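Cellulase (Xanthomonas axonopodis pv. citri, PDB 5HOS) probably cleaves internal beta-1,4-glucosidic bonds of cellulose, acting as an endoglucanase of glycosyl hydrolase family 5. Local coordinates at residues N49-E59 with W304-G312; Y60-V71 with A99-Y109. One frame throughout, in Å; residues are numbered along the deposited sequence.

Interaction 1. Residues N49-E59 with W304-G312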
loop_
_atom_site.group_PDB
_atom_site.type_symbol
_atom_site.label_atom_id
_atom_site.label_comp_id
_atom_site.label_asym_id
_atom_site.label_seq_id
_atom_site.Cartn_x
_atom_site.Cartn_y
_atom_site.Cartn_z
ATOM N N ASN A 49 2.502 -6.414 21.067
ATOM C CA ASN A 49 3.853 -6.207 21.611
ATOM C C ASN A 49 4.695 -7.462 21.828
ATOM O O ASN A 49 5.781 -7.371 22.396
ATOM C CB ASN A 49 3.823 -5.330 22.876
ATOM C CG ASN A 49 3.294 -3.945 22.595
ATOM O OD1 ASN A 49 3.600 -3.357 21.554
ATOM N ND2 ASN A 49 2.493 -3.414 23.508
ATOM N N ILE A 50 4.209 -8.606 21.344
ATOM C CA ILE A 50 4.951 -9.870 21.339
ATOM C C ILE A 50 5.011 -10.397 19.893
ATOM O O ILE A 50 6.100 -10.528 19.324
ATOM C CB ILE A 50 4.306 -10.902 22.293
ATOM C CG1 ILE A 50 4.414 -10.403 23.743
ATOM C CG2 ILE A 50 4.986 -12.262 22.159
ATOM C CD1 ILE A 50 3.524 -11.118 24.738
ATOM N N ASP A 51 3.846 -10.685 19.309
ATOM C CA ASP A 51 3.752 -11.150 17.915
ATOM C C ASP A 51 3.733 -10.025 16.875
ATOM O O ASP A 51 4.208 -10.211 15.753
ATOM C CB ASP A 51 2.499 -12.005 17.730
ATOM C CG ASP A 51 2.523 -13.242 18.577
ATOM O OD1 ASP A 51 3.544 -13.953 18.527
ATOM O OD2 ASP A 51 1.528 -13.497 19.284
ATOM N N TYR A 52 3.152 -8.883 17.238
ATOM C CA TYR A 52 3.052 -7.730 16.345
ATOM C C TYR A 52 2.998 -6.441 17.176
ATOM O O TYR A 52 2.813 -6.494 18.390
ATOM C CB TYR A 52 1.794 -7.862 15.478
ATOM C CG TYR A 52 0.483 -7.730 16.238
ATOM C CD1 TYR A 52 -0.080 -8.817 16.896
ATOM C CD2 TYR A 52 -0.205 -6.505 16.278
ATOM C CE1 TYR A 52 -1.283 -8.701 17.583
ATOM C CE2 TYR A 52 -1.401 -6.378 16.971
ATOM C CZ TYR A 52 -1.942 -7.471 17.611
ATOM O OH TYR A 52 -3.131 -7.347 18.290
ATOM N N ARG A 53 3.143 -5.301 16.502
ATOM C CA ARG A 53 3.189 -3.981 17.146
ATOM C C ARG A 53 2.548 -2.934 16.248
ATOM O O ARG A 53 2.478 -3.115 15.031
ATOM C CB ARG A 53 4.644 -3.560 17.408
ATOM C CG ARG A 53 5.482 -3.415 16.139
ATOM C CD ARG A 53 6.858 -2.819 16.380
ATOM N NE ARG A 53 6.831 -1.381 16.669
ATOM C CZ ARG A 53 6.906 -0.819 17.881
ATOM N NH1 ARG A 53 7.001 -1.553 18.995
ATOM N NH2 ARG A 53 6.883 0.510 17.984
ATOM N N TYR A 54 2.105 -1.839 16.858
ATOM C CA TYR A 54 1.771 -0.619 16.134
ATOM C C TYR A 54 2.882 0.411 16.374
ATOM O O TYR A 54 3.636 0.296 17.345
ATOM C CB TYR A 54 0.392 -0.090 16.557
ATOM C CG TYR A 54 -0.749 -0.777 15.832
ATOM C CD1 TYR A 54 -1.083 -2.101 16.108
ATOM C CD2 TYR A 54 -1.491 -0.107 14.853
ATOM C CE1 TYR A 54 -2.113 -2.741 15.436
ATOM C CE2 TYR A 54 -2.525 -0.738 14.178
ATOM C CZ TYR A 54 -2.835 -2.051 14.469
ATOM O OH TYR A 54 -3.860 -2.679 13.804
ATOM N N PRO A 55 3.007 1.406 15.483
ATOM C CA PRO A 55 4.085 2.383 15.653
ATOM C C PRO A 55 3.908 3.306 16.867
ATOM O O PRO A 55 2.785 3.659 17.213
ATOM C CB PRO A 55 4.031 3.203 14.349
ATOM C CG PRO A 55 3.174 2.426 13.411
ATOM C CD PRO A 55 2.209 1.683 14.273
ATOM N N ALA A 56 5.015 3.674 17.513
ATOM C CA ALA A 56 5.008 4.727 18.531
ATOM C C ALA A 56 4.698 6.065 17.874
ATOM O O ALA A 56 4.958 6.244 16.697
ATOM C CB ALA A 56 6.353 4.792 19.241
ATOM N N ALA A 57 4.152 7.003 18.643
ATOM C CA ALA A 57 3.796 8.328 18.113
ATOM C C ALA A 57 4.989 9.076 17.487
ATOM O O ALA A 57 4.832 9.753 16.463
ATOM C CB ALA A 57 3.143 9.178 19.200
ATOM N N ASP A 58 6.175 8.948 18.085
ATOM C CA ASP A 58 7.367 9.637 17.559
ATOM C C ASP A 58 7.923 9.059 16.241
ATOM O O ASP A 58 8.736 9.703 15.586
ATOM C CB ASP A 58 8.474 9.797 18.628
ATOM C CG ASP A 58 9.115 8.477 19.060
ATOM O OD1 ASP A 58 8.764 7.407 18.534
ATOM O OD2 ASP A 58 9.990 8.521 19.951
ATOM N N GLU A 59 7.476 7.866 15.849
ATOM C CA GLU A 59 7.826 7.314 14.536
ATOM C C GLU A 59 7.233 8.183 13.419
ATOM O O GLU A 59 7.912 8.497 12.438
ATOM C CB GLU A 59 7.397 5.851 14.434
ATOM C CG GLU A 59 8.205 4.947 15.373
ATOM C CD GLU A 59 7.822 3.481 15.287
ATOM O OE1 GLU A 59 7.793 2.955 14.161
ATOM O OE2 GLU A 59 7.553 2.853 16.342
ATOM N N TRP A 304 8.707 0.876 0.832
ATOM C CA TRP A 304 8.705 -0.318 1.674
ATOM C C TRP A 304 10.162 -0.557 2.098
ATOM O O TRP A 304 10.991 -0.847 1.236
ATOM C CB TRP A 304 8.177 -1.548 0.917
ATOM C CG TRP A 304 8.118 -2.745 1.814
ATOM C CD1 TRP A 304 9.136 -3.604 2.101
ATOM C CD2 TRP A 304 6.996 -3.181 2.586
ATOM N NE1 TRP A 304 8.716 -4.557 2.998
ATOM C CE2 TRP A 304 7.408 -4.318 3.320
ATOM C CE3 TRP A 304 5.687 -2.718 2.741
ATOM C CZ2 TRP A 304 6.548 -5.007 4.177
ATOM C CZ3 TRP A 304 4.831 -3.401 3.599
ATOM C CH2 TRP A 304 5.267 -4.531 4.312
ATOM N N ALA A 305 10.513 -0.452 3.382
ATOM C CA ALA A 305 9.618 -0.117 4.509
ATOM C C ALA A 305 10.437 0.418 5.669
ATOM O O ALA A 305 11.656 0.454 5.609
ATOM C CB ALA A 305 8.847 -1.347 4.963
ATOM N N ALA A 306 9.738 0.842 6.717
ATOM C CA ALA A 306 10.331 1.095 8.016
ATOM C C ALA A 306 9.476 0.371 9.066
ATOM O O ALA A 306 8.592 -0.418 8.726
ATOM C CB ALA A 306 10.416 2.592 8.277
ATOM N N GLY A 307 9.737 0.641 10.337
ATOM C CA GLY A 307 9.108 -0.084 11.436
ATOM C C GLY A 307 10.202 -0.560 12.364
ATOM O O GLY A 307 11.318 -0.857 11.924
ATOM N N ALA A 308 9.872 -0.642 13.646
ATOM C CA ALA A 308 10.870 -0.853 14.694
ATOM C C ALA A 308 11.467 -2.267 14.759
ATOM O O ALA A 308 12.525 -2.449 15.374
ATOM C CB ALA A 308 10.282 -0.470 16.052
ATOM N N TRP A 309 10.811 -3.258 14.146
ATOM C CA TRP A 309 11.223 -4.666 14.296
ATOM C C TRP A 309 11.928 -5.302 13.092
ATOM O O TRP A 309 12.158 -6.513 13.094
ATOM C CB TRP A 309 10.018 -5.521 14.733
ATOM C CG TRP A 309 9.564 -5.298 16.173
ATOM C CD1 TRP A 309 10.136 -4.478 17.115
ATOM C CD2 TRP A 309 8.465 -5.945 16.829
ATOM N NE1 TRP A 309 9.446 -4.563 18.300
ATOM C CE2 TRP A 309 8.421 -5.462 18.158
ATOM C CE3 TRP A 309 7.512 -6.884 16.420
ATOM C CZ2 TRP A 309 7.450 -5.881 19.079
ATOM C CZ3 TRP A 309 6.550 -7.311 17.337
ATOM C CH2 TRP A 309 6.529 -6.807 18.652
ATOM N N TRP A 310 12.307 -4.509 12.086
ATOM C CA TRP A 310 13.087 -5.040 10.961
ATOM C C TRP A 310 14.470 -5.450 11.456
ATOM O O TRP A 310 15.050 -4.788 12.317
ATOM C CB TRP A 310 13.250 -4.021 9.816
ATOM C CG TRP A 310 12.029 -3.826 8.972
ATOM C CD1 TRP A 310 11.255 -2.705 8.903
ATOM C CD2 TRP A 310 11.450 -4.769 8.056
ATOM N NE1 TRP A 310 10.229 -2.888 8.011
ATOM C CE2 TRP A 310 10.322 -4.147 7.476
ATOM C CE3 TRP A 310 11.772 -6.081 7.672
ATOM C CZ2 TRP A 310 9.508 -4.791 6.534
ATOM C CZ3 TRP A 310 10.959 -6.723 6.730
ATOM C CH2 TRP A 310 9.841 -6.073 6.174
ATOM N N SER A 311 14.992 -6.536 10.893
ATOM C CA SER A 311 16.341 -6.991 11.210
ATOM C C SER A 311 17.372 -6.036 10.605
ATOM O O SER A 311 17.059 -5.244 9.698
ATOM C CB SER A 311 16.564 -8.419 10.708
ATOM O OG SER A 311 16.650 -8.471 9.295
ATOM N N GLY A 312 18.598 -6.114 11.120
ATOM C CA GLY A 312 19.705 -5.278 10.652
ATOM C C GLY A 312 20.126 -5.539 9.215
ATOM O O GLY A 312 20.629 -4.639 8.544
HETATM O O HOH W 1 7.165 0.378 14.480
#
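At the C-terminal end of the (beta/alpha)8 barrel, the end where enzymes of this fold carry their active sites, Arg53 in the loop after the first strand meets Ala308 and Trp309 in the loop after the eighth. Trp309 is offered by a type I beta turn, Gly307 to Trp310. Arg53 lays its aliphatic stem on the indole: CD stands 3.4 Å from the centroid of the five-membered ring of Trp309, only 6° off the ring normal, a CH-pi contact over the face. CG of Arg53 leans over the same ring system. With chi3 bent to -73°, the guanidinium leaves the indole at a slant, the two planes 56° apart, and the cation-pi contact is off-centre, Arg53 CZ lying 4.9 Å from that centroid. Ala308 CB packs over one guanidinium face, 3.6 Å from Arg53 NE; its small methyl lets the flat group come close. The far end of the indole meets backbone at 49-52, its CH2 lying 3.7 Å from Asn49 C. Glu59 holds the charged tip: its OE2 forms a salt bridge with Arg53 NH2 (2.9 Å) and also accepts from the backbone N of Ala56, which approaches from above the carboxylate plane. Water 1, in the guanidinium plane, accepts from Arg53 NE (2.8 Å) and from Ala308 N, and donates to Glu59 OE1 at 2.7 Å. Arginine suits this place because one side chain supplies both a greasy stem for tryptophan and several N-H groups. The salt bridge should limit the guanidinium's rotation and would probably favour the ionised form of Glu59, while the water extends this polar network to the backbone of the opposing loop. Polar fixation of the arginine thus holds its apolar portion against the exposed tryptophan.

Interaction 2. Residues Y60-V71 with A99-Y109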
loop_
_atom_site.group_PDB
_atom_site.type_symbol
_atom_site.label_atom_id
_atom_site.label_comp_id
_atom_site.label_asym_id
_atom_site.label_seq_id
_atom_site.Cartn_x
_atom_site.Cartn_y
_atom_site.Cartn_z
ATOM N N TYR A 60 6.007 8.651 13.630
ATOM C CA TYR A 60 5.346 9.538 12.672
ATOM C C TYR A 60 6.088 10.871 12.604
ATOM O O TYR A 60 6.388 11.359 11.518
ATOM C CB TYR A 60 3.872 9.748 13.035
ATOM C CG TYR A 60 3.076 8.460 13.105
ATOM C CD1 TYR A 60 3.024 7.710 14.278
ATOM C CD2 TYR A 60 2.369 7.988 12.000
ATOM C CE1 TYR A 60 2.301 6.535 14.347
ATOM C CE2 TYR A 60 1.641 6.814 12.062
ATOM C CZ TYR A 60 1.619 6.082 13.236
ATOM O OH TYR A 60 0.898 4.908 13.317
ATOM N N ALA A 61 6.401 11.445 13.763
ATOM C CA ALA A 61 7.149 12.706 13.823
ATOM C C ALA A 61 8.490 12.617 13.073
ATOM O O ALA A 61 8.841 13.534 12.347
ATOM C CB ALA A 61 7.364 13.140 15.263
ATOM N N TYR A 62 9.206 11.498 13.212
ATOM C CA TYR A 62 10.461 11.310 12.486
ATOM C C TYR A 62 10.274 11.430 10.969
ATOM O O TYR A 62 10.986 12.188 10.303
ATOM C CB TYR A 62 11.124 9.962 12.816
ATOM C CG TYR A 62 12.307 9.690 11.909
ATOM C CD1 TYR A 62 13.505 10.385 12.067
ATOM C CD2 TYR A 62 12.211 8.782 10.850
ATOM C CE1 TYR A 62 14.583 10.167 11.218
ATOM C CE2 TYR A 62 13.282 8.556 9.997
ATOM C CZ TYR A 62 14.467 9.246 10.184
ATOM O OH TYR A 62 15.528 9.014 9.335
ATOM N N PHE A 63 9.319 10.685 10.425
ATOM C CA PHE A 63 9.129 10.675 8.973
ATOM C C PHE A 63 8.555 11.987 8.458
ATOM O O PHE A 63 8.930 12.433 7.379
ATOM C CB PHE A 63 8.343 9.435 8.525
ATOM C CG PHE A 63 9.155 8.175 8.640
ATOM C CD1 PHE A 63 10.242 7.965 7.785
ATOM C CD2 PHE A 63 8.894 7.241 9.624
ATOM C CE1 PHE A 63 11.032 6.826 7.893
ATOM C CE2 PHE A 63 9.681 6.095 9.736
ATOM C CZ PHE A 63 10.752 5.893 8.875
ATOM N N ALA A 64 7.712 12.636 9.261
ATOM C CA ALA A 64 7.247 13.996 8.944
ATOM C C ALA A 64 8.414 14.978 8.900
ATOM O O ALA A 64 8.472 15.832 8.007
ATOM C CB ALA A 64 6.199 14.466 9.946
ATOM N N GLY A 65 9.357 14.837 9.835
ATOM C CA GLY A 65 10.571 15.667 9.845
ATOM C C GLY A 65 11.427 15.474 8.596
ATOM O O GLY A 65 12.146 16.381 8.185
ATOM N N LYS A 66 11.336 14.288 7.988
ATOM C CA LYS A 66 11.966 14.005 6.690
ATOM C C LYS A 66 11.084 14.367 5.488
ATOM O O LYS A 66 11.359 13.932 4.369
ATOM C CB LYS A 66 12.378 12.530 6.623
ATOM C CG LYS A 66 13.408 12.133 7.666
ATOM C CD LYS A 66 14.784 12.708 7.346
ATOM C CE LYS A 66 15.533 13.123 8.593
ATOM N NZ LYS A 66 16.821 13.760 8.208
ATOM N N HIS A 67 10.044 15.174 5.728
ATOM C CA HIS A 67 9.167 15.748 4.696
ATOM C C HIS A 67 8.199 14.760 4.043
ATOM O O HIS A 67 7.632 15.061 2.992
ATOM C CB HIS A 67 9.977 16.511 3.642
ATOM C CG HIS A 67 11.036 17.377 4.232
ATOM N ND1 HIS A 67 10.745 18.498 4.977
ATOM C CD2 HIS A 67 12.382 17.256 4.240
ATOM C CE1 HIS A 67 11.868 19.049 5.394
ATOM N NE2 HIS A 67 12.877 18.315 4.962
ATOM N N MET A 68 7.981 13.606 4.677
ATOM C CA MET A 68 6.958 12.663 4.224
ATOM C C MET A 68 5.637 13.070 4.835
ATOM O O MET A 68 5.600 13.538 5.973
ATOM C CB MET A 68 7.308 11.237 4.643
ATOM C CG MET A 68 8.389 10.651 3.778
ATOM S SD MET A 68 9.051 9.129 4.437
ATOM C CE MET A 68 10.176 8.693 3.107
ATOM N N ASN A 69 4.558 12.901 4.079
ATOM C CA ASN A 69 3.221 13.183 4.592
ATOM C C ASN A 69 2.296 11.971 4.686
ATOM O O ASN A 69 1.124 12.135 4.983
ATOM C CB ASN A 69 2.555 14.300 3.777
ATOM C CG ASN A 69 2.163 13.859 2.373
ATOM O OD1 ASN A 69 2.529 12.782 1.922
ATOM N ND2 ASN A 69 1.408 14.700 1.680
ATOM N N THR A 70 2.808 10.765 4.449
ATOM C CA THR A 70 1.961 9.569 4.374
ATOM C C THR A 70 2.618 8.371 5.050
ATOM O O THR A 70 3.810 8.150 4.905
ATOM C CB THR A 70 1.635 9.234 2.902
ATOM O OG1 THR A 70 0.997 10.367 2.291
ATOM C CG2 THR A 70 0.710 8.027 2.782
ATOM N N VAL A 71 1.817 7.629 5.809
ATOM C CA VAL A 71 2.186 6.326 6.345
ATOM C C VAL A 71 1.234 5.312 5.734
ATOM O O VAL A 71 0.017 5.491 5.789
ATOM C CB VAL A 71 2.073 6.302 7.889
ATOM C CG1 VAL A 71 2.037 4.879 8.437
ATOM C CG2 VAL A 71 3.225 7.096 8.491
ATOM N N ALA A 99 -3.276 5.125 15.632
ATOM C CA ALA A 99 -2.346 5.332 14.527
ATOM C C ALA A 99 -2.756 6.544 13.700
ATOM O O ALA A 99 -1.921 7.388 13.398
ATOM C CB ALA A 99 -2.253 4.091 13.642
ATOM N N VAL A 100 -4.042 6.637 13.372
ATOM C CA VAL A 100 -4.577 7.798 12.641
ATOM C C VAL A 100 -4.372 9.094 13.438
ATOM O O VAL A 100 -3.946 10.104 12.872
ATOM C CB VAL A 100 -6.067 7.598 12.257
ATOM C CG1 VAL A 100 -6.680 8.873 11.687
ATOM C CG2 VAL A 100 -6.208 6.468 11.244
ATOM N N ALA A 101 -4.669 9.064 14.739
ATOM C CA ALA A 101 -4.453 10.233 15.599
ATOM C C ALA A 101 -2.974 10.628 15.661
ATOM O O ALA A 101 -2.636 11.793 15.507
ATOM C CB ALA A 101 -5.009 9.984 16.993
ATOM N N ASN A 102 -2.097 9.639 15.847
ATOM C CA ASN A 102 -0.658 9.875 15.835
ATOM C C ASN A 102 -0.186 10.500 14.520
ATOM O O ASN A 102 0.604 11.442 14.526
ATOM C CB ASN A 102 0.114 8.569 16.062
ATOM C CG ASN A 102 0.022 8.057 17.491
ATOM O OD1 ASN A 102 -0.326 8.784 18.408
ATOM N ND2 ASN A 102 0.357 6.786 17.680
ATOM N N ALA A 103 -0.702 9.988 13.403
ATOM C CA ALA A 103 -0.364 10.512 12.089
ATOM C C ALA A 103 -0.837 11.952 11.941
ATOM O O ALA A 103 -0.078 12.811 11.478
ATOM C CB ALA A 103 -0.975 9.653 11.004
ATOM N N LYS A 104 -2.070 12.219 12.352
ATOM C CA LYS A 104 -2.601 13.578 12.299
ATOM C C LYS A 104 -1.748 14.553 13.096
ATOM O O LYS A 104 -1.560 15.688 12.665
ATOM C CB LYS A 104 -4.050 13.647 12.790
ATOM C CG LYS A 104 -5.073 13.097 11.806
ATOM C CD LYS A 104 -6.452 13.160 12.414
ATOM C CE LYS A 104 -7.516 12.543 11.542
ATOM N NZ LYS A 104 -8.797 12.537 12.289
ATOM N N ALA A 105 -1.231 14.116 14.248
ATOM C CA ALA A 105 -0.363 14.959 15.085
ATOM C C ALA A 105 0.914 15.359 14.365
ATOM O O ALA A 105 1.457 16.423 14.624
ATOM C CB ALA A 105 -0.023 14.264 16.403
ATOM N N ALA A 106 1.382 14.494 13.465
ATOM C CA ALA A 106 2.537 14.761 12.621
ATOM C C ALA A 106 2.153 15.312 11.238
ATOM O O ALA A 106 3.002 15.356 10.357
ATOM C CB ALA A 106 3.358 13.481 12.472
ATOM N N LYS A 107 0.903 15.778 11.079
ATOM C CA LYS A 107 0.345 16.260 9.803
ATOM C C LYS A 107 0.524 15.260 8.643
ATOM O O LYS A 107 0.908 15.629 7.525
ATOM C CB LYS A 107 0.898 17.647 9.457
ATOM C CG LYS A 107 0.676 18.681 10.566
ATOM C CD LYS A 107 1.050 20.089 10.111
ATOM C CE LYS A 107 1.367 21.017 11.280
ATOM N NZ LYS A 107 0.305 21.049 12.323
ATOM N N MET A 108 0.239 13.993 8.933
ATOM C CA MET A 108 0.356 12.930 7.953
ATOM C C MET A 108 -0.986 12.248 7.693
ATOM O O MET A 108 -1.905 12.296 8.529
ATOM C CB MET A 108 1.381 11.891 8.418
ATOM C CG MET A 108 2.783 12.445 8.607
ATOM S SD MET A 108 3.931 11.193 9.188
ATOM C CE MET A 108 4.528 10.492 7.657
ATOM N N TYR A 109 -1.075 11.628 6.518
ATOM C CA TYR A 109 -2.173 10.741 6.135
ATOM C C TYR A 109 -1.810 9.299 6.479
ATOM O O TYR A 109 -0.628 8.967 6.579
ATOM C CB TYR A 109 -2.415 10.830 4.626
ATOM C CG TYR A 109 -2.805 12.200 4.118
ATOM C CD1 TYR A 109 -1.843 13.118 3.713
ATOM C CD2 TYR A 109 -4.143 12.573 4.028
ATOM C CE1 TYR A 109 -2.196 14.374 3.245
ATOM C CE2 TYR A 109 -4.509 13.829 3.561
ATOM C CZ TYR A 109 -3.530 14.721 3.167
ATOM O OH TYR A 109 -3.887 15.971 2.693
HETATM O O HOH W 2 0.555 4.283 15.971
HETATM O O HOH W 3 3.870 16.116 7.139
#
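Asn69 O accepts from Tyr109 N of segment 99-109, 2.7 Å away with a nearly straight N-H...O angle of 168°, and is also approached by the CA-H of Met108, whose CA lies 3.2 Å from it. Two residues on, Val71 N returns a bond to Tyr109 O at 2.9 Å, so Thr70 and Tyr109 are bridged as parallel strand neighbours. Asn69 is itself steadied from outside, its OD1 and ND2 bonding the backbone of Ala30 and Lys28, and Thr70 OG1 also donates to OD1. Its amide lies beside the Tyr109 ring, the planes nearly perpendicular. Met108 packs between the strand ends and helix 57-65. SD rests 3.4 Å from Tyr60 O, and the chain bends at chi3 (89°), bringing CE to Val71 CG2 at 3.7 Å and to the side chains of Phe63 and Met68; a flexible, unbranched thioether can follow the uneven surface there. Tyr60 lies across helix 99-105, one ring face over the peptide joining Asn102 to Ala103. Its CE1 is 3.4 Å from Asn102 CB, while water 2 links Tyr60 OH to Asn102 ND2. Ala64 and Ala106 meet methyl to methyl, and Ala99 and Ala103 leave room for the Tyr60 ring; the short helix axes approach to 9.4 Å at a crossing angle of -37°. Schellman motifs with His67 and Lys107 at C-prime end both helices, turning each chain towards its strand. Adjacent helices packed outside adjacent parallel strands are the repeating beta-alpha-beta architecture of the (beta/alpha)8, or TIM, barrel.

From the N terminus, the chain runs up strand 29-34, through the loop that holds 49-56, and into helix 57-65, which both interactions use. Interaction 2 closes first: within about fifty residues, helix 90-105 returns beside helix 57-65 and the second and third strands are paired. Interaction 1 closes only when 304-312 arrives after the eighth strand, so its much longer loop encloses interaction 2 completely. One contact ties helices 57-65 and 90-105 and strands 70-75 and 109-114 together early in the barrel; the other joins the first and last loops where the barrel closes. They meet directly, Pro55 CG lying 3.4 Å from Tyr60 OH and Ala306 CB 3.4 Å from Phe63 CZ.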